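Local coordinates for catechol 1,2-dioxygenase (Acinetobacter sp., PDB 1DMH), which catalyses the ferric-iron-dependent intradiol cleavage of catechol by dioxygen to cis,cis-muconate, an early step of the beta-ketoadipate pathway, at residues T139-G145 against F288-R294; H132-G138 against Y190-L196. One frame throughout, in Å; residues are numbered along the deposited sequence.

Contact 1 of 2, residues T139-G145 against F288-R294; sequences TIFDADG and FDLKLTR
Lys291 reaches across with its ammonium group to carbonyl oxygens of the turn that follows strand 133-141. Its chain is extended as far as CE and then kinks (chi4 64°), which brings NZ to Asp142 O at 3.1 Å, in the carbonyl plane. The same oxygen accepts from Gly145 N and closes the type I turn Asp142-Gly145. A weaker bond joins Lys291 NZ to Ala143 O. Asp142 OD1 takes Asp144 N in an Asx turn. Arg294 sends NH1 and NH2 end-on to Asp144 OD1, from the same face of its plane, all within one salt bridge; Arg294 NH2 also makes a weak, bent bond to Asp144 OD2 (2.8 Å).

Before the turn, the strands pair in parallel within the mixed beta sheet of the intradiol dioxygenase domain. Phe141 N meets Leu290 O at 2.8 Å, and Phe141 O receives Leu292 N. Thr139 N is 4.2 Å from Phe288 O and bonds instead to Asp289 OD1 (2.8 Å), from above the carboxylate plane. Ile140 CD1 lies against Leu290 CD1 (3.6 Å) on the buried face, where Val229 touches both side chains. On the other face, Phe141 CE2, at the ring edge, meets Asp289 CB (3.8 Å), and Thr139 CG2 sits over one face, toward the rim.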
# COMPACT_ATOMS: atom_id res chain seq x y z
N THR A 139 35.95 19.28 4.74
CA THR A 139 35.70 20.71 4.71
C THR A 139 34.43 20.94 3.90
O THR A 139 34.16 20.21 2.95
CB THR A 139 36.87 21.47 4.01
OG1 THR A 139 38.09 21.26 4.74
CG2 THR A 139 36.55 22.98 3.93
N ILE A 140 33.65 21.94 4.29
CA ILE A 140 32.46 22.28 3.52
C ILE A 140 32.80 23.54 2.72
O ILE A 140 33.27 24.52 3.28
CB ILE A 140 31.25 22.58 4.44
CG1 ILE A 140 30.93 21.35 5.29
CG2 ILE A 140 30.05 23.03 3.59
CD1 ILE A 140 30.61 20.10 4.47
N PHE A 141 32.57 23.51 1.41
CA PHE A 141 32.83 24.67 0.55
C PHE A 141 31.56 25.33 0.04
O PHE A 141 30.61 24.63 -0.32
CB PHE A 141 33.66 24.25 -0.66
CG PHE A 141 35.02 23.74 -0.31
CD1 PHE A 141 36.06 24.63 -0.05
CD2 PHE A 141 35.28 22.38 -0.26
CE1 PHE A 141 37.34 24.17 0.25
CE2 PHE A 141 36.57 21.91 0.04
CZ PHE A 141 37.59 22.81 0.29
N ASP A 142 31.54 26.67 -0.01
CA ASP A 142 30.38 27.38 -0.52
C ASP A 142 30.37 27.30 -2.04
O ASP A 142 31.26 26.69 -2.65
CB ASP A 142 30.33 28.85 -0.07
CG ASP A 142 31.52 29.69 -0.58
OD1 ASP A 142 32.12 29.39 -1.63
OD2 ASP A 142 31.81 30.70 0.08
N ALA A 143 29.38 27.93 -2.65
CA ALA A 143 29.27 27.87 -4.09
C ALA A 143 30.48 28.47 -4.82
O ALA A 143 30.68 28.19 -6.01
CB ALA A 143 27.98 28.55 -4.55
N ASP A 144 31.31 29.25 -4.13
CA ASP A 144 32.48 29.85 -4.77
C ASP A 144 33.76 29.04 -4.60
O ASP A 144 34.79 29.39 -5.17
CB ASP A 144 32.75 31.26 -4.24
CG ASP A 144 31.59 32.21 -4.51
OD1 ASP A 144 31.08 32.20 -5.65
OD2 ASP A 144 31.21 32.96 -3.59
N GLY A 145 33.70 27.96 -3.83
CA GLY A 145 34.89 27.15 -3.62
C GLY A 145 35.66 27.60 -2.39
O GLY A 145 36.85 27.27 -2.23
N PHE A 288 36.17 13.52 3.50
CA PHE A 288 35.17 13.77 2.47
C PHE A 288 34.74 15.22 2.55
O PHE A 288 34.18 15.64 3.56
CB PHE A 288 33.94 12.86 2.62
CG PHE A 288 32.97 12.99 1.47
CD1 PHE A 288 33.37 12.68 0.17
CD2 PHE A 288 31.68 13.46 1.68
CE1 PHE A 288 32.50 12.84 -0.92
CE2 PHE A 288 30.81 13.62 0.59
CZ PHE A 288 31.23 13.31 -0.70
N ASP A 289 35.05 15.98 1.50
CA ASP A 289 34.67 17.39 1.43
C ASP A 289 33.39 17.49 0.62
O ASP A 289 33.17 16.70 -0.31
CB ASP A 289 35.71 18.25 0.70
CG ASP A 289 37.07 18.20 1.33
OD1 ASP A 289 37.17 18.02 2.56
OD2 ASP A 289 38.04 18.38 0.59
N LEU A 290 32.57 18.47 0.97
CA LEU A 290 31.32 18.69 0.26
C LEU A 290 31.26 20.13 -0.23
O LEU A 290 31.66 21.04 0.49
CB LEU A 290 30.11 18.42 1.17
CG LEU A 290 30.04 16.98 1.65
CD1 LEU A 290 30.86 16.90 2.92
CD2 LEU A 290 28.60 16.52 1.92
N LYS A 291 30.78 20.31 -1.45
CA LYS A 291 30.65 21.65 -2.04
C LYS A 291 29.17 21.89 -2.29
O LYS A 291 28.48 21.05 -2.89
CB LYS A 291 31.44 21.75 -3.35
CG LYS A 291 31.43 23.17 -3.96
CD LYS A 291 32.32 23.22 -5.22
CE LYS A 291 32.20 24.54 -5.99
NZ LYS A 291 32.67 25.69 -5.19
N LEU A 292 28.69 23.04 -1.81
CA LEU A 292 27.28 23.41 -1.91
C LEU A 292 26.91 24.30 -3.12
O LEU A 292 27.77 24.92 -3.75
CB LEU A 292 26.86 24.11 -0.62
CG LEU A 292 27.02 23.40 0.72
CD1 LEU A 292 26.44 24.29 1.80
CD2 LEU A 292 26.31 22.05 0.73
N THR A 293 25.62 24.33 -3.45
CA THR A 293 25.15 25.16 -4.54
C THR A 293 24.29 26.29 -3.96
O THR A 293 23.68 26.16 -2.88
CB THR A 293 24.32 24.34 -5.57
OG1 THR A 293 23.21 23.73 -4.90
CG2 THR A 293 25.16 23.25 -6.19
N ARG A 294 24.27 27.42 -4.67
CA ARG A 294 23.51 28.59 -4.26
C ARG A 294 22.02 28.42 -4.52
O ARG A 294 21.60 27.63 -5.38
CB ARG A 294 23.96 29.83 -5.05
CG ARG A 294 25.25 30.48 -4.61
CD ARG A 294 25.29 31.90 -5.20
NE ARG A 294 26.42 32.68 -4.69
CZ ARG A 294 27.68 32.52 -5.07
NH1 ARG A 294 28.00 31.58 -5.97
NH2 ARG A 294 28.64 33.30 -4.57
O HOH W 1 39.36 18.21 3.95

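Contact 2 of 2, residues H132-G138 against Y190-L196; sequences HTLILHG and YRVRTIL
Tyr190 lays one face of its ring over the backbone of Gly138, with Gly138 N 3.4 Å above the ring plane. A chi1 of 70° sets CG between the backbone N and carbonyl carbon, turning the ring across to the other strand. Tyr190 CE1 comes to 3.4 Å from Gly138 CA; a CB there would clash with the ring, so the bare backbone lets the ring lie this close. The same buried face carries Leu136 CB against Val192 CG2 (3.6 Å) and Leu134 CD1 against Thr194 CG2 (3.8 Å).

The partly exposed face is more polar. Arg191 lies alongside His137, and its CZ is 3.4 Å from Ile135 CG2, which lies over one face of the guanidinium. Arg191 NH2 hydrogen-bonds to Asn277 OD1. Arg193 is an extended arm: NH2 shares a water with Thr133 OG1 and forms a salt bridge with Glu280. Near His132 and Leu196, another water links His132 N to Leu196 O.

Backbone bonds join the antiparallel pairs Leu134-Thr194, Leu136-Val192 and Gly138-Tyr190. Leu196 N to His132 O (3.0 Å) extends the pairing past Thr133-Ile195. Strand 283-291 pairs with the far edge of 133-141, strand 179-183 packs on Tyr190 and Val192, and Ile225 and Tyr227 of strand 220-230 touch Leu134 and Leu136.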
# COMPACT_ATOMS: atom_id res chain seq x y z
N HIS A 132 34.71 -0.69 14.76
CA HIS A 132 36.09 -0.34 14.44
C HIS A 132 36.09 1.19 14.37
O HIS A 132 35.30 1.78 13.64
CB HIS A 132 36.49 -0.95 13.10
CG HIS A 132 37.91 -0.67 12.71
ND1 HIS A 132 38.97 -1.00 13.52
CD2 HIS A 132 38.44 -0.08 11.61
CE1 HIS A 132 40.10 -0.62 12.93
NE2 HIS A 132 39.80 -0.07 11.77
N THR A 133 36.97 1.83 15.14
CA THR A 133 37.04 3.28 15.18
C THR A 133 37.23 3.92 13.83
O THR A 133 38.08 3.49 13.06
CB THR A 133 38.17 3.77 16.10
OG1 THR A 133 38.00 3.17 17.38
CG2 THR A 133 38.11 5.28 16.28
N LEU A 134 36.45 4.96 13.56
CA LEU A 134 36.51 5.69 12.29
C LEU A 134 36.60 7.18 12.60
O LEU A 134 35.79 7.70 13.37
CB LEU A 134 35.22 5.46 11.49
CG LEU A 134 35.14 5.67 9.98
CD1 LEU A 134 33.80 6.30 9.69
CD2 LEU A 134 36.25 6.48 9.43
N ILE A 135 37.58 7.87 12.01
CA ILE A 135 37.73 9.33 12.17
C ILE A 135 37.28 9.83 10.79
O ILE A 135 37.91 9.52 9.78
CB ILE A 135 39.23 9.77 12.38
CG1 ILE A 135 39.79 9.13 13.66
CG2 ILE A 135 39.37 11.29 12.43
CD1 ILE A 135 39.02 9.47 14.88
N LEU A 136 36.18 10.58 10.73
CA LEU A 136 35.67 11.06 9.45
C LEU A 136 35.73 12.58 9.50
O LEU A 136 35.23 13.20 10.43
CB LEU A 136 34.22 10.61 9.29
CG LEU A 136 33.44 10.52 7.97
CD1 LEU A 136 32.02 10.93 8.31
CD2 LEU A 136 34.00 11.36 6.85
N HIS A 137 36.35 13.19 8.51
CA HIS A 137 36.46 14.63 8.53
C HIS A 137 36.51 15.21 7.13
O HIS A 137 36.72 14.49 6.14
CB HIS A 137 37.69 15.03 9.36
CG HIS A 137 38.98 14.49 8.83
ND1 HIS A 137 39.78 15.18 7.95
CD2 HIS A 137 39.60 13.29 9.03
CE1 HIS A 137 40.83 14.45 7.62
NE2 HIS A 137 40.74 13.30 8.26
N GLY A 138 36.29 16.51 7.03
CA GLY A 138 36.33 17.14 5.74
C GLY A 138 36.07 18.62 5.88
O GLY A 138 35.97 19.14 6.98
N TYR A 190 34.58 19.90 9.61
CA TYR A 190 33.79 19.07 10.52
C TYR A 190 34.65 17.85 10.76
O TYR A 190 35.44 17.45 9.90
CB TYR A 190 32.44 18.67 9.90
CG TYR A 190 32.54 17.66 8.76
CD1 TYR A 190 32.80 18.07 7.45
CD2 TYR A 190 32.43 16.30 9.01
CE1 TYR A 190 32.95 17.15 6.41
CE2 TYR A 190 32.57 15.36 7.98
CZ TYR A 190 32.83 15.79 6.68
OH TYR A 190 32.99 14.87 5.66
N ARG A 191 34.55 17.27 11.94
CA ARG A 191 35.33 16.10 12.23
C ARG A 191 34.55 15.28 13.22
O ARG A 191 34.02 15.82 14.19
CB ARG A 191 36.67 16.51 12.81
CG ARG A 191 37.57 15.35 13.19
CD ARG A 191 38.86 15.88 13.79
NE ARG A 191 39.63 14.84 14.47
CZ ARG A 191 40.62 14.13 13.92
NH1 ARG A 191 40.98 14.37 12.65
NH2 ARG A 191 41.26 13.20 14.65
N VAL A 192 34.42 13.99 12.96
CA VAL A 192 33.71 13.16 13.91
C VAL A 192 34.46 11.90 14.17
O VAL A 192 35.24 11.45 13.34
CB VAL A 192 32.30 12.75 13.43
CG1 VAL A 192 31.47 13.95 13.28
CG2 VAL A 192 32.37 12.00 12.11
N ARG A 193 34.24 11.36 15.36
CA ARG A 193 34.81 10.08 15.71
C ARG A 193 33.57 9.15 15.82
O ARG A 193 32.61 9.47 16.53
CB ARG A 193 35.55 10.13 17.05
CG ARG A 193 35.85 8.74 17.56
CD ARG A 193 36.68 8.70 18.83
NE ARG A 193 36.69 7.32 19.30
CZ ARG A 193 37.45 6.86 20.28
NH1 ARG A 193 38.28 7.67 20.90
NH2 ARG A 193 37.39 5.58 20.62
N THR A 194 33.58 8.04 15.08
CA THR A 194 32.46 7.12 15.14
C THR A 194 33.01 5.71 14.83
O THR A 194 34.17 5.43 15.15
CB THR A 194 31.37 7.54 14.13
OG1 THR A 194 30.22 6.71 14.31
CG2 THR A 194 31.86 7.44 12.70
N ILE A 195 32.20 4.82 14.27
CA ILE A 195 32.70 3.49 13.89
C ILE A 195 32.33 3.23 12.43
O ILE A 195 31.41 3.86 11.90
CB ILE A 195 32.11 2.34 14.77
CG1 ILE A 195 30.59 2.32 14.65
CG2 ILE A 195 32.54 2.48 16.22
CD1 ILE A 195 29.95 1.13 15.32
N LEU A 196 33.04 2.31 11.78
CA LEU A 196 32.74 1.95 10.40
C LEU A 196 31.43 1.19 10.36
O LEU A 196 31.26 0.21 11.06
CB LEU A 196 33.80 1.04 9.79
CG LEU A 196 34.90 1.64 8.94
CD1 LEU A 196 35.74 0.48 8.42
CD2 LEU A 196 34.32 2.42 7.77
O HOH W 2 33.18 -0.83 12.61
O HOH W 3 35.70 3.66 19.13

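In the fold
Contacts 1 and 2 lie in one mixed beta sheet of the dioxygenase domain, with centres about 20 Å apart. Both use strand 133-141: contact 2 its first part, contact 1 its end and the following turn. This strand lies between 189-195, antiparallel to it, and 283-291, parallel to it. Along the chain the order is 132-138, 139-145, 190-196, 288-294, so the two contacts interleave. They also touch: Tyr190 OH hydrogen-bonds to Phe288 O at 2.5 Å, and Phe288 N probably does so to His137 O at 2.9 Å. Early, middle and late parts of the domain are thus joined in the sheet that includes strand 220-230, which carries the iron ligands His224 and His226.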